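Local coordinates for G protein coupled receptor (Arabidopsis thaliana, PDB 3T33), which binds a zinc ion as a plant member of the LanC-like family and may play a role in abscisic acid signalling, at residues A[395-398]-A[399-403]; A[51-54]-A[55-59]; A[91-94]-A[95-99]; A[363-366]-A[367-371]; A[41-45]-A[46-50]. All blocks are in the same frame, centred on the assembly; numbering follows the deposited sequence. Where two conformers were deposited one is given.

Contact 1: residues A[395-398]-A[399-403]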
loop_
_atom_site.group_PDB
_atom_site.type_symbol
_atom_site.label_atom_id
_atom_site.label_comp_id
_atom_site.label_asym_id
_atom_site.label_seq_id
_atom_site.Cartn_x
_atom_site.Cartn_y
_atom_site.Cartn_z
ATOM N N MET A 395 -7.819 -1.007 7.381
ATOM C CA MET A 395 -8.982 -1.890 7.029
ATOM C C MET A 395 -10.069 -1.037 6.488
ATOM O O MET A 395 -10.603 -1.349 5.441
ATOM C CB MET A 395 -9.491 -2.639 8.248
ATOM C CG MET A 395 -10.541 -3.703 7.930
ATOM S SD MET A 395 -11.079 -4.552 9.412
ATOM C CE MET A 395 -12.554 -5.380 8.802
ATOM N N ALA A 396 -10.392 0.080 7.155
ATOM C CA ALA A 396 -11.393 1.008 6.533
ATOM C C ALA A 396 -10.946 1.511 5.169
ATOM O O ALA A 396 -11.758 1.693 4.273
ATOM C CB ALA A 396 -11.685 2.239 7.436
ATOM N N TYR A 397 -9.645 1.752 5.025
ATOM C CA TYR A 397 -9.127 2.314 3.812
ATOM C C TYR A 397 -9.305 1.292 2.676
ATOM O O TYR A 397 -9.723 1.610 1.574
ATOM C CB TYR A 397 -7.632 2.655 4.036
ATOM C CG TYR A 397 -7.054 3.450 2.905
ATOM C CD1 TYR A 397 -6.714 2.839 1.672
ATOM C CD2 TYR A 397 -6.830 4.817 3.054
ATOM C CE1 TYR A 397 -6.188 3.625 0.606
ATOM C CE2 TYR A 397 -6.321 5.591 2.002
ATOM C CZ TYR A 397 -6.024 5.009 0.779
ATOM O OH TYR A 397 -5.510 5.831 -0.241
ATOM N N MET A 398 -9.006 0.048 2.981
ATOM C CA MET A 398 -9.092 -1.027 2.008
ATOM C C MET A 398 -10.583 -1.218 1.644
ATOM O O MET A 398 -10.953 -1.335 0.450
ATOM C CB MET A 398 -8.445 -2.304 2.598
ATOM C CG MET A 398 -8.401 -3.508 1.652
ATOM S SD MET A 398 -10.003 -4.252 1.619
ATOM C CE MET A 398 -9.943 -5.139 3.160
ATOM N N LEU A 399 -11.433 -1.159 2.659
ATOM C CA LEU A 399 -12.868 -1.378 2.460
ATOM C C LEU A 399 -13.452 -0.339 1.506
ATOM O O LEU A 399 -14.162 -0.689 0.492
ATOM C CB LEU A 399 -13.620 -1.388 3.790
ATOM C CG LEU A 399 -13.915 -2.657 4.603
ATOM C CD1 LEU A 399 -13.186 -3.895 4.098
ATOM C CD2 LEU A 399 -13.822 -2.423 6.181
ATOM N N LEU A 400 -13.100 0.925 1.780
ATOM C CA LEU A 400 -13.511 2.012 0.904
ATOM C C LEU A 400 -13.020 1.802 -0.523
ATOM O O LEU A 400 -13.726 2.120 -1.505
ATOM C CB LEU A 400 -12.963 3.328 1.455
ATOM C CG LEU A 400 -13.664 3.748 2.762
ATOM C CD1 LEU A 400 -12.995 4.968 3.404
ATOM C CD2 LEU A 400 -15.191 4.019 2.551
ATOM N N ASP A 401 -11.802 1.283 -0.663
ATOM C CA ASP A 401 -11.188 1.142 -2.003
ATOM C C ASP A 401 -11.892 -0.043 -2.797
ATOM O O ASP A 401 -11.842 -0.106 -4.049
ATOM C CB ASP A 401 -9.688 0.899 -1.827
ATOM C CG ASP A 401 -8.820 1.865 -2.565
ATOM O OD1 ASP A 401 -9.306 2.665 -3.398
ATOM O OD2 ASP A 401 -7.585 1.806 -2.311
ATOM N N MET A 402 -12.529 -0.979 -2.067
ATOM C CA MET A 402 -13.358 -2.032 -2.728
ATOM C C MET A 402 -14.592 -1.473 -3.452
ATOM O O MET A 402 -15.138 -2.099 -4.347
ATOM C CB MET A 402 -13.805 -3.114 -1.768
ATOM C CG MET A 402 -12.701 -3.885 -1.057
ATOM S SD MET A 402 -11.862 -5.065 -2.135
ATOM C CE MET A 402 -13.133 -6.328 -2.208
ATOM N N ASN A 403 -15.019 -0.283 -3.096
ATOM C CA ASN A 403 -16.124 0.302 -3.786
ATOM C C ASN A 403 -15.860 0.415 -5.285
ATOM O O ASN A 403 -16.808 0.303 -6.068
ATOM C CB ASN A 403 -16.442 1.672 -3.218
ATOM C CG ASN A 403 -17.891 2.019 -3.376
ATOM O OD1 ASN A 403 -18.752 1.458 -2.677
ATOM N ND2 ASN A 403 -18.193 2.917 -4.349
#
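Through Met395 to Asp401 the backbone is alpha-helical, and Leu399 N, Leu400 N, Asp401 N and Met402 N are each bonded to the carbonyl oxygen four residues earlier. The bond from Leu400 N to Ala396 O measures 2.9 Å, and that from Met402 N to Met398 O 3.0 Å. The side chains of 395-398 meet those of 399-403 mostly one turn on, though Met398 also touches its neighbour Leu399. Met395 is fully extended, and its CG lies 3.9 Å from Leu399 CD2. Met398 instead folds at chi2 and chi3 (both -78°), which brings its CE over to Leu399 CD1 at 3.6 Å, while its SD runs alongside Met402 CG at 3.8 Å. Two methionine side chains thus border the one leucine, on a flank that helices 45-69 and 353-375 cover. Tyr397 and Asp401 point the same way along another flank, the carboxylate plane perpendicular to the ring and Asp401 OD2 3.7 Å from ring carbon CE1 of Tyr397. The stronger partners of that carboxylate come from other helices: Lys93 forms a salt bridge with OD1 and Tyr341 OH a hydrogen bond with OD2. A buried acid held in this way probably stays ionised, its charge balanced by the lysine, so one short helix combines methionine-leucine packing with a salt bridge to helix 84-98.

Contact 2: residues A[51-54]-A[55-59]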
loop_
_atom_site.group_PDB
_atom_site.type_symbol
_atom_site.label_atom_id
_atom_site.label_comp_id
_atom_site.label_asym_id
_atom_site.label_seq_id
_atom_site.Cartn_x
_atom_site.Cartn_y
_atom_site.Cartn_z
ATOM N N LYS A 51 -22.382 -3.080 1.379
ATOM C CA LYS A 51 -22.192 -3.560 2.721
ATOM C C LYS A 51 -20.815 -3.179 3.275
ATOM O O LYS A 51 -20.725 -2.745 4.420
ATOM C CB LYS A 51 -22.344 -5.072 2.792
ATOM C CG LYS A 51 -22.451 -5.546 4.192
ATOM C CD LYS A 51 -22.694 -7.096 4.305
ATOM C CE LYS A 51 -24.082 -7.531 3.876
ATOM N NZ LYS A 51 -25.186 -6.868 4.697
ATOM N N LEU A 52 -19.745 -3.355 2.484
ATOM C CA LEU A 52 -18.398 -3.059 3.012
ATOM C C LEU A 52 -18.248 -1.551 3.250
ATOM O O LEU A 52 -17.541 -1.096 4.164
ATOM C CB LEU A 52 -17.318 -3.457 1.991
ATOM C CG LEU A 52 -16.535 -4.725 2.154
ATOM C CD1 LEU A 52 -17.414 -5.829 2.637
ATOM C CD2 LEU A 52 -15.894 -5.018 0.837
ATOM N N HIS A 53 -18.881 -0.793 2.386
ATOM C CA HIS A 53 -18.909 0.630 2.514
ATOM C C HIS A 53 -19.521 1.082 3.864
ATOM O O HIS A 53 -18.910 1.880 4.567
ATOM C CB HIS A 53 -19.612 1.231 1.337
ATOM C CG HIS A 53 -19.760 2.705 1.443
ATOM N ND1 HIS A 53 -18.704 3.573 1.232
ATOM C CD2 HIS A 53 -20.837 3.473 1.720
ATOM C CE1 HIS A 53 -19.131 4.818 1.380
ATOM N NE2 HIS A 53 -20.416 4.784 1.688
ATOM N N ARG A 54 -20.650 0.496 4.263
ATOM C CA ARG A 54 -21.292 0.859 5.530
ATOM C C ARG A 54 -20.429 0.501 6.706
ATOM O O ARG A 54 -20.316 1.277 7.647
ATOM C CB ARG A 54 -22.675 0.210 5.661
ATOM C CG ARG A 54 -23.673 0.800 4.627
ATOM C CD ARG A 54 -24.124 2.181 5.075
ATOM N NE ARG A 54 -24.271 3.198 4.028
ATOM C CZ ARG A 54 -24.411 4.509 4.301
ATOM N NH1 ARG A 54 -24.451 4.942 5.571
ATOM N NH2 ARG A 54 -24.529 5.393 3.313
ATOM N N TYR A 55 -19.813 -0.680 6.641
ATOM C CA TYR A 55 -18.854 -1.116 7.644
ATOM C C TYR A 55 -17.663 -0.158 7.730
ATOM O O TYR A 55 -17.216 0.171 8.796
ATOM C CB TYR A 55 -18.287 -2.497 7.298
ATOM C CG TYR A 55 -17.667 -3.104 8.510
ATOM C CD1 TYR A 55 -18.455 -3.377 9.618
ATOM C CD2 TYR A 55 -16.301 -3.418 8.575
ATOM C CE1 TYR A 55 -17.922 -3.951 10.760
ATOM C CE2 TYR A 55 -15.745 -4.003 9.725
ATOM C CZ TYR A 55 -16.571 -4.254 10.817
ATOM O OH TYR A 55 -16.114 -4.809 12.000
ATOM N N ALA A 56 -17.130 0.229 6.578
ATOM C CA ALA A 56 -15.969 1.066 6.559
ATOM C C ALA A 56 -16.325 2.409 7.211
ATOM O O ALA A 56 -15.506 2.961 7.963
ATOM C CB ALA A 56 -15.448 1.255 5.145
ATOM N N LEU A 57 -17.550 2.908 6.977
ATOM C CA LEU A 57 -17.974 4.167 7.633
ATOM C C LEU A 57 -17.933 4.022 9.141
ATOM O O LEU A 57 -17.383 4.890 9.836
ATOM C CB LEU A 57 -19.325 4.627 7.193
ATOM C CG LEU A 57 -19.470 5.074 5.749
ATOM C CD1 LEU A 57 -20.910 5.574 5.516
ATOM C CD2 LEU A 57 -18.458 6.144 5.360
ATOM N N SER A 58 -18.408 2.912 9.675
ATOM C CA SER A 58 -18.292 2.779 11.116
ATOM C C SER A 58 -16.859 2.717 11.529
ATOM O O SER A 58 -16.551 3.357 12.495
ATOM C CB SER A 58 -19.034 1.592 11.730
ATOM O OG SER A 58 -20.122 1.177 10.904
ATOM N N ILE A 59 -15.986 1.944 10.858
ATOM C CA ILE A 59 -14.532 1.973 11.240
ATOM C C ILE A 59 -13.983 3.425 11.162
ATOM O O ILE A 59 -13.414 3.928 12.120
ATOM C CB ILE A 59 -13.654 0.972 10.446
ATOM C CG1 ILE A 59 -14.164 -0.445 10.658
ATOM C CG2 ILE A 59 -12.115 1.061 10.795
ATOM C CD1 ILE A 59 -13.609 -1.420 9.586
#
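Leu57 packs against both His53 and Arg54, the residues four and three places before it on helix 45-69, and these van der Waals contacts make up the side-chain part of the contact. Its CG sits over one face of the imidazole, toward the rim, 4.2 Å from His53 NE2. The methyl CD1 lies over one face of the Arg54 guanidinium, 3.6 Å from NH1. Arg54 brings that plane there by bending at chi2 (-76°) and chi3, and then runs alongside the leucine. Backbone hydrogen bonds form the second group: the amides of Tyr55, Ala56, Leu57 and Ser58 each reach the carbonyl four residues back, Ala56 N to Leu52 O being the shortest at 2.8 Å. Ser58 OG adds a weak bond to Arg54 O at 3.3 Å, beside the amide bond to the same oxygen. Around this amphipathic helix, Leu52 and Tyr55 lean on helix 353-375, while Tyr55, Ala56 and Ile59 meet helix 392-402; His53 reaches Thr98 of helix 84-98.

Contact 3: residues A[91-94]-A[95-99]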
loop_
_atom_site.group_PDB
_atom_site.type_symbol
_atom_site.label_atom_id
_atom_site.label_comp_id
_atom_site.label_asym_id
_atom_site.label_seq_id
_atom_site.Cartn_x
_atom_site.Cartn_y
_atom_site.Cartn_z
ATOM N N LEU A 91 -9.610 9.956 5.621
ATOM C CA LEU A 91 -10.669 10.944 5.417
ATOM C C LEU A 91 -10.671 11.430 4.011
ATOM O O LEU A 91 -11.748 11.642 3.399
ATOM C CB LEU A 91 -10.501 12.115 6.410
ATOM C CG LEU A 91 -11.102 11.765 7.775
ATOM C CD1 LEU A 91 -10.583 12.720 8.791
ATOM C CD2 LEU A 91 -12.621 11.878 7.694
ATOM N N PHE A 92 -9.465 11.645 3.492
ATOM C CA PHE A 92 -9.303 11.932 2.060
ATOM C C PHE A 92 -9.874 10.792 1.128
ATOM O O PHE A 92 -10.591 11.063 0.179
ATOM C CB PHE A 92 -7.829 12.237 1.720
ATOM C CG PHE A 92 -7.642 12.735 0.317
ATOM C CD1 PHE A 92 -8.120 13.977 -0.059
ATOM C CD2 PHE A 92 -7.037 11.949 -0.641
ATOM C CE1 PHE A 92 -8.010 14.430 -1.383
ATOM C CE2 PHE A 92 -6.930 12.398 -1.981
ATOM C CZ PHE A 92 -7.412 13.665 -2.326
ATOM N N LYS A 93 -9.526 9.545 1.394
ATOM C CA LYS A 93 -10.027 8.420 0.622
ATOM C C LYS A 93 -11.572 8.366 0.705
ATOM O O LYS A 93 -12.277 8.059 -0.274
ATOM C CB LYS A 93 -9.461 7.149 1.233
ATOM C CG LYS A 93 -10.049 5.908 0.659
ATOM C CD LYS A 93 -9.171 5.294 -0.438
ATOM C CE LYS A 93 -9.668 5.582 -1.743
ATOM N NZ LYS A 93 -8.642 5.209 -2.774
ATOM N N SER A 94 -12.096 8.684 1.866
ATOM C CA SER A 94 -13.529 8.701 2.061
ATOM C C SER A 94 -14.175 9.827 1.301
ATOM O O SER A 94 -15.266 9.696 0.748
ATOM C CB SER A 94 -13.828 8.881 3.529
ATOM O OG SER A 94 -15.219 8.828 3.714
ATOM N N TYR A 95 -13.528 10.966 1.305
ATOM C CA TYR A 95 -14.013 12.011 0.464
ATOM C C TYR A 95 -13.986 11.548 -1.021
ATOM O O TYR A 95 -14.910 11.833 -1.768
ATOM C CB TYR A 95 -13.170 13.299 0.681
ATOM C CG TYR A 95 -13.297 14.253 -0.447
ATOM C CD1 TYR A 95 -14.502 14.946 -0.676
ATOM C CD2 TYR A 95 -12.258 14.398 -1.352
ATOM C CE1 TYR A 95 -14.641 15.798 -1.800
ATOM C CE2 TYR A 95 -12.364 15.221 -2.435
ATOM C CZ TYR A 95 -13.553 15.930 -2.657
ATOM O OH TYR A 95 -13.626 16.751 -3.759
ATOM N N GLN A 96 -12.915 10.890 -1.458
ATOM C CA GLN A 96 -12.768 10.538 -2.873
ATOM C C GLN A 96 -13.920 9.610 -3.296
ATOM O O GLN A 96 -14.331 9.615 -4.469
ATOM C CB GLN A 96 -11.463 9.771 -3.096
ATOM C CG GLN A 96 -10.193 10.577 -3.353
ATOM C CD GLN A 96 -9.019 9.624 -3.846
ATOM O OE1 GLN A 96 -8.744 8.559 -3.232
ATOM N NE2 GLN A 96 -8.355 10.001 -4.964
ATOM N N VAL A 97 -14.388 8.796 -2.334
ATOM C CA VAL A 97 -15.404 7.789 -2.577
ATOM C C VAL A 97 -16.817 8.402 -2.434
ATOM O O VAL A 97 -17.666 8.140 -3.267
ATOM C CB VAL A 97 -15.260 6.563 -1.625
ATOM C CG1 VAL A 97 -16.387 5.569 -1.835
ATOM C CG2 VAL A 97 -13.981 5.835 -1.881
ATOM N N THR A 98 -17.044 9.201 -1.389
ATOM C CA THR A 98 -18.375 9.620 -1.025
ATOM C C THR A 98 -18.626 11.019 -1.545
ATOM O O THR A 98 -19.761 11.429 -1.644
ATOM C CB THR A 98 -18.601 9.659 0.522
ATOM O OG1 THR A 98 -17.791 10.688 1.141
ATOM C CG2 THR A 98 -18.325 8.326 1.203
ATOM N N ARG A 99 -17.563 11.767 -1.865
ATOM C CA ARG A 99 -17.646 13.219 -2.073
ATOM C C ARG A 99 -18.251 14.008 -0.894
ATOM O O ARG A 99 -18.730 15.096 -1.088
ATOM C CB ARG A 99 -18.399 13.592 -3.369
ATOM C CG ARG A 99 -18.031 12.867 -4.699
ATOM C CD ARG A 99 -16.605 12.481 -4.830
ATOM N NE ARG A 99 -15.752 13.580 -5.253
ATOM C CZ ARG A 99 -14.640 13.397 -5.965
ATOM N NH1 ARG A 99 -14.271 12.164 -6.338
ATOM N NH2 ARG A 99 -13.908 14.445 -6.324
#
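Tyr95 N bonds Leu91 O and Gln96 N bonds Phe92 O in the last turns of alpha helix 84-98, which Arg99 leaves with positive phi (55°). Within this helix C-terminus, Gln96 CG lies over one face of the Phe92 ring, and Gln96 CD approaches Phe92 CE2 to 3.9 Å; amide and ring planes are only 25° apart. Gln96 OE1 also takes a weak bond from Lys93 NZ at 3.4 Å, although the main partner of that ammonium is Asp401 of helix 392-402. Ser94 OG hydrogen-bonds Asp103 of the adjoining helix 101-118, whereas its carbonyl is used inside the turn. Thr98 chi1, 67°, sets the hydroxyl between its own backbone N and carbonyl carbon, facing back along the helix. That adds a second grip on Ser94 O: Thr98 N at 2.8 Å is joined by Thr98 OG1 at 2.7 Å, from the opposite face of the carbonyl plane.

Contact 4: residues A[363-366]-A[367-371]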
loop_
_atom_site.group_PDB
_atom_site.type_symbol
_atom_site.label_atom_id
_atom_site.label_comp_id
_atom_site.label_asym_id
_atom_site.label_seq_id
_atom_site.Cartn_x
_atom_site.Cartn_y
_atom_site.Cartn_z
ATOM N N ALA A 363 -11.553 -9.554 2.073
ATOM C CA ALA A 363 -12.367 -8.530 2.682
ATOM C C ALA A 363 -13.553 -9.101 3.468
ATOM O O ALA A 363 -13.883 -8.597 4.560
ATOM C CB ALA A 363 -12.853 -7.552 1.650
ATOM N N SER A 364 -14.210 -10.121 2.898
ATOM C CA SER A 364 -15.283 -10.810 3.637
ATOM C C SER A 364 -14.797 -11.451 4.872
ATOM O O SER A 364 -15.465 -11.336 5.913
ATOM C CB SER A 364 -15.966 -11.840 2.765
ATOM O OG SER A 364 -16.356 -11.193 1.581
ATOM N N PHE A 365 -13.624 -12.099 4.811
ATOM C CA PHE A 365 -13.037 -12.680 6.023
ATOM C C PHE A 365 -12.912 -11.638 7.123
ATOM O O PHE A 365 -13.418 -11.826 8.252
ATOM C CB PHE A 365 -11.665 -13.286 5.739
ATOM C CG PHE A 365 -11.004 -13.898 6.984
ATOM C CD1 PHE A 365 -10.157 -13.141 7.796
ATOM C CD2 PHE A 365 -11.237 -15.233 7.326
ATOM C CE1 PHE A 365 -9.575 -13.712 8.976
ATOM C CE2 PHE A 365 -10.655 -15.800 8.478
ATOM C CZ PHE A 365 -9.832 -15.042 9.296
ATOM N N LEU A 366 -12.256 -10.513 6.794
ATOM C CA LEU A 366 -12.150 -9.414 7.745
ATOM C C LEU A 366 -13.484 -8.888 8.247
ATOM O O LEU A 366 -13.657 -8.658 9.452
ATOM C CB LEU A 366 -11.377 -8.225 7.134
ATOM C CG LEU A 366 -9.881 -8.376 7.125
ATOM C CD1 LEU A 366 -9.338 -7.256 6.313
ATOM C CD2 LEU A 366 -9.426 -8.287 8.580
ATOM N N LEU A 367 -14.426 -8.625 7.368
ATOM C CA LEU A 367 -15.696 -8.129 7.911
ATOM C C LEU A 367 -16.400 -9.144 8.816
ATOM O O LEU A 367 -16.977 -8.795 9.871
ATOM C CB LEU A 367 -16.618 -7.723 6.796
ATOM C CG LEU A 367 -17.946 -7.014 7.104
ATOM C CD1 LEU A 367 -18.228 -6.108 5.949
ATOM C CD2 LEU A 367 -19.111 -7.966 7.223
ATOM N N ASP A 368 -16.340 -10.413 8.431
ATOM C CA ASP A 368 -17.114 -11.431 9.156
ATOM C C ASP A 368 -16.464 -11.786 10.512
ATOM O O ASP A 368 -17.161 -11.983 11.520
ATOM C CB ASP A 368 -17.319 -12.681 8.254
ATOM C CG ASP A 368 -18.413 -13.649 8.787
ATOM O OD1 ASP A 368 -19.621 -13.310 8.753
ATOM O OD2 ASP A 368 -18.044 -14.751 9.231
ATOM N N LYS A 369 -15.137 -11.793 10.537
ATOM C CA LYS A 369 -14.411 -12.429 11.617
ATOM C C LYS A 369 -13.568 -11.500 12.474
ATOM O O LYS A 369 -13.234 -11.876 13.624
ATOM C CB LYS A 369 -13.463 -13.532 11.081
ATOM C CG LYS A 369 -14.079 -14.619 10.155
ATOM C CD LYS A 369 -14.994 -15.592 10.885
ATOM C CE LYS A 369 -15.747 -16.491 9.903
ATOM N NZ LYS A 369 -16.050 -17.778 10.590
ATOM N N SER A 370 -13.174 -10.334 11.934
ATOM C CA SER A 370 -12.057 -9.578 12.540
ATOM C C SER A 370 -12.318 -9.072 13.967
ATOM O O SER A 370 -11.487 -9.255 14.837
ATOM C CB SER A 370 -11.473 -8.464 11.644
ATOM O OG SER A 370 -12.378 -7.414 11.411
ATOM N N GLU A 371 -13.470 -8.479 14.206
ATOM C CA GLU A 371 -13.803 -7.962 15.525
ATOM C C GLU A 371 -13.705 -9.085 16.584
ATOM O O GLU A 371 -13.032 -8.918 17.612
ATOM C CB GLU A 371 -15.198 -7.348 15.477
ATOM C CG GLU A 371 -15.641 -6.590 16.724
ATOM C CD GLU A 371 -16.921 -5.797 16.464
ATOM O OE1 GLU A 371 -17.384 -5.782 15.283
ATOM O OE2 GLU A 371 -17.456 -5.183 17.427
#
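Two successive turns of the long alpha helix 353-375 meet here, part of the all-helical LanC-like fold, and the side chains that touch are four residues apart. Lys369 lays the aliphatic base of its chain across the Phe365 ring. This is a CH-pi contact: CG stands over one face, displaced toward the rim, 4.2 Å from the ring centroid and 19° off the ring normal. Phe365 has CG anti to its backbone nitrogen (chi1 180°), which carries the ring forward along the helix to the lysine, and the two side chains cross at about a right angle. Beyond the ring, Lys369 bends at chi2 and leads away; its NZ forms a long salt bridge with neighbouring Asp368 OD2, 3.9 Å away. The other carboxylate oxygen, OD1, is hydrogen-bonded to Ser36 OG, tying the turn to helix 36-42. The same Phe365 ring also meets that of Phe11. On the buried flank, Leu366 CD2 rests on Ser370 CB at 3.7 Å, close to where Met395 of helix 392-402 packs. Ser370 chi1, 66°, sets OG between its own N and carbonyl carbon, turned back to the carbonyl of Leu366. Leu366 O accepts from both Ser370 donors, which come from opposite faces of the carbonyl plane: the amide N at 3.0 Å stands well above that plane, while OG makes the shorter bond, 2.6 Å.

Contact 5: residues A[41-45]-A[46-50]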
loop_
_atom_site.group_PDB
_atom_site.type_symbol
_atom_site.label_atom_id
_atom_site.label_comp_id
_atom_site.label_asym_id
_atom_site.label_seq_id
_atom_site.Cartn_x
_atom_site.Cartn_y
_atom_site.Cartn_z
ATOM N N LEU A 41 -19.684 -14.161 0.504
ATOM C CA LEU A 41 -18.900 -14.435 -0.689
ATOM C C LEU A 41 -19.772 -14.581 -1.935
ATOM O O LEU A 41 -19.337 -14.240 -3.025
ATOM C CB LEU A 41 -18.027 -15.677 -0.497
ATOM C CG LEU A 41 -16.906 -15.532 0.549
ATOM C CD1 LEU A 41 -16.404 -16.890 0.960
ATOM C CD2 LEU A 41 -15.778 -14.739 -0.017
ATOM N N SER A 42 -20.988 -15.098 -1.769
ATOM C CA SER A 42 -21.944 -15.335 -2.868
ATOM C C SER A 42 -22.582 -14.032 -3.353
ATOM O O SER A 42 -23.008 -13.929 -4.495
ATOM C CB SER A 42 -23.068 -16.302 -2.425
ATOM O OG SER A 42 -22.572 -17.508 -1.842
ATOM N N LEU A 43 -22.678 -13.059 -2.456
ATOM C CA LEU A 43 -23.264 -11.747 -2.721
ATOM C C LEU A 43 -22.815 -11.116 -4.073
ATOM O O LEU A 43 -21.616 -11.160 -4.432
ATOM C CB LEU A 43 -22.874 -10.858 -1.578
ATOM C CG LEU A 43 -23.881 -10.091 -0.738
ATOM C CD1 LEU A 43 -25.151 -10.891 -0.367
ATOM C CD2 LEU A 43 -23.180 -9.588 0.536
ATOM N N PRO A 44 -23.795 -10.597 -4.863
ATOM C CA PRO A 44 -23.352 -9.868 -6.034
ATOM C C PRO A 44 -22.630 -8.535 -5.614
ATOM O O PRO A 44 -22.922 -7.931 -4.571
ATOM C CB PRO A 44 -24.644 -9.638 -6.830
ATOM C CG PRO A 44 -25.722 -9.768 -5.885
ATOM C CD PRO A 44 -25.258 -10.494 -4.670
ATOM N N TYR A 45 -21.688 -8.124 -6.439
ATOM C CA TYR A 45 -20.770 -7.076 -6.081
ATOM C C TYR A 45 -21.425 -5.771 -5.633
ATOM O O TYR A 45 -20.996 -5.174 -4.669
ATOM C CB TYR A 45 -19.741 -6.851 -7.163
ATOM C CG TYR A 45 -18.492 -6.270 -6.545
ATOM C CD1 TYR A 45 -18.252 -4.890 -6.542
ATOM C CD2 TYR A 45 -17.571 -7.099 -5.891
ATOM C CE1 TYR A 45 -17.095 -4.371 -5.926
ATOM C CE2 TYR A 45 -16.445 -6.575 -5.263
ATOM C CZ TYR A 45 -16.220 -5.229 -5.303
ATOM O OH TYR A 45 -15.099 -4.780 -4.704
ATOM N N LYS A 46 -22.486 -5.372 -6.311
ATOM C CA LYS A 46 -23.179 -4.143 -6.020
ATOM C C LYS A 46 -23.558 -4.055 -4.572
ATOM O O LYS A 46 -23.130 -3.103 -3.925
ATOM C CB LYS A 46 -24.384 -3.933 -6.925
ATOM C CG LYS A 46 -24.136 -4.563 -8.332
ATOM C CD LYS A 46 -24.195 -6.131 -8.389
ATOM C CE LYS A 46 -23.838 -6.669 -9.782
ATOM N NZ LYS A 46 -22.356 -6.902 -9.911
ATOM N N SER A 47 -24.287 -5.038 -4.030
ATOM C CA SER A 47 -24.636 -5.010 -2.605
ATOM C C SER A 47 -23.502 -5.446 -1.648
ATOM O O SER A 47 -23.470 -5.034 -0.469
ATOM C CB SER A 47 -25.909 -5.817 -2.314
ATOM O OG SER A 47 -25.702 -7.115 -2.794
ATOM N N PHE A 48 -22.592 -6.283 -2.134
ATOM C CA PHE A 48 -21.428 -6.611 -1.327
ATOM C C PHE A 48 -20.622 -5.321 -1.052
ATOM O O PHE A 48 -20.328 -5.021 0.074
ATOM C CB PHE A 48 -20.563 -7.620 -2.056
ATOM C CG PHE A 48 -19.240 -7.846 -1.431
ATOM C CD1 PHE A 48 -19.124 -8.673 -0.328
ATOM C CD2 PHE A 48 -18.109 -7.225 -1.932
ATOM C CE1 PHE A 48 -17.875 -8.895 0.281
ATOM C CE2 PHE A 48 -16.839 -7.462 -1.345
ATOM C CZ PHE A 48 -16.731 -8.297 -0.229
ATOM N N SER A 49 -20.342 -4.547 -2.083
ATOM C CA SER A 49 -19.557 -3.307 -1.905
ATOM C C SER A 49 -20.326 -2.256 -1.087
ATOM O O SER A 49 -19.757 -1.651 -0.221
ATOM C CB SER A 49 -19.064 -2.731 -3.225
ATOM O OG SER A 49 -20.184 -2.432 -3.989
ATOM N N GLU A 50 -21.636 -2.168 -1.258
ATOM C CA GLU A 50 -22.425 -1.348 -0.352
ATOM C C GLU A 50 -22.319 -1.781 1.120
ATOM O O GLU A 50 -22.150 -0.947 2.017
ATOM C CB GLU A 50 -23.867 -1.329 -0.790
ATOM C CG GLU A 50 -24.668 -0.365 0.056
ATOM C CD GLU A 50 -26.172 -0.409 -0.223
ATOM O OE1 GLU A 50 -26.575 -0.725 -1.383
ATOM O OE2 GLU A 50 -26.949 -0.094 0.734
#
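Tyr45 and Phe48 pack closely on the inner side of the first turn of helix 45-69, with Tyr45 CE2 3.8 Å from Phe48 CD2. The rings meet obliquely, their planes at 48° and centroids 5.6 Å apart. Leu43, in the link after helix 36-42, crosses Phe48 at about a right angle; its CD2 comes near the ring plane at the edge, and the CB atoms of the two residues are 4.0 Å apart. Ser49 CB approaches the tyrosine ring obliquely, 3.7 Å from Tyr45 CE1. The outer side is looser and faces solvent: Lys46 bends at chi2 (74°), which brings its CD to 3.9 Å from Pro44 CB, and Ser47 OG makes a weak bond to Pro44 O. Pro44 is the N-cap residue, and its carbonyl accepts the first regular helix bond, from Phe48 N at 3.0 Å. Ser49 N follows with a bond to Tyr45 O of 2.7 Å. Tyr45 OH hydrogen-bonds Met402 O of helix 392-402, and the Phe48 ring makes a cation-pi contact with Lys360. That lysine also bonds Leu41 O and Leu43 O, and its charge probably helps stabilise these two carbonyls near the end of helix 36-42.

Contact 1 is the hub of the set: helix 392-402 touches all four other contacts. Leu399 CB meets Ala56 CB of contact 2 at 3.5 Å, Asp401 OD1 pairs with Lys93 NZ of contact 3 at 2.7 Å, Met395 CE reaches Leu366 CB of contact 4 at 3.5 Å, and Met402 O lies 2.7 Å from Tyr45 OH of contact 5. Contacts 2 and 5 share helix 45-69, which also packs on contact 4 through Leu52 CD1 and Leu367 CD1, 3.4 Å apart. Contacts 3 and 4 do not touch, their centres about 22 Å apart. All five lie away from the zinc site formed by Cys288, Cys333 and His334.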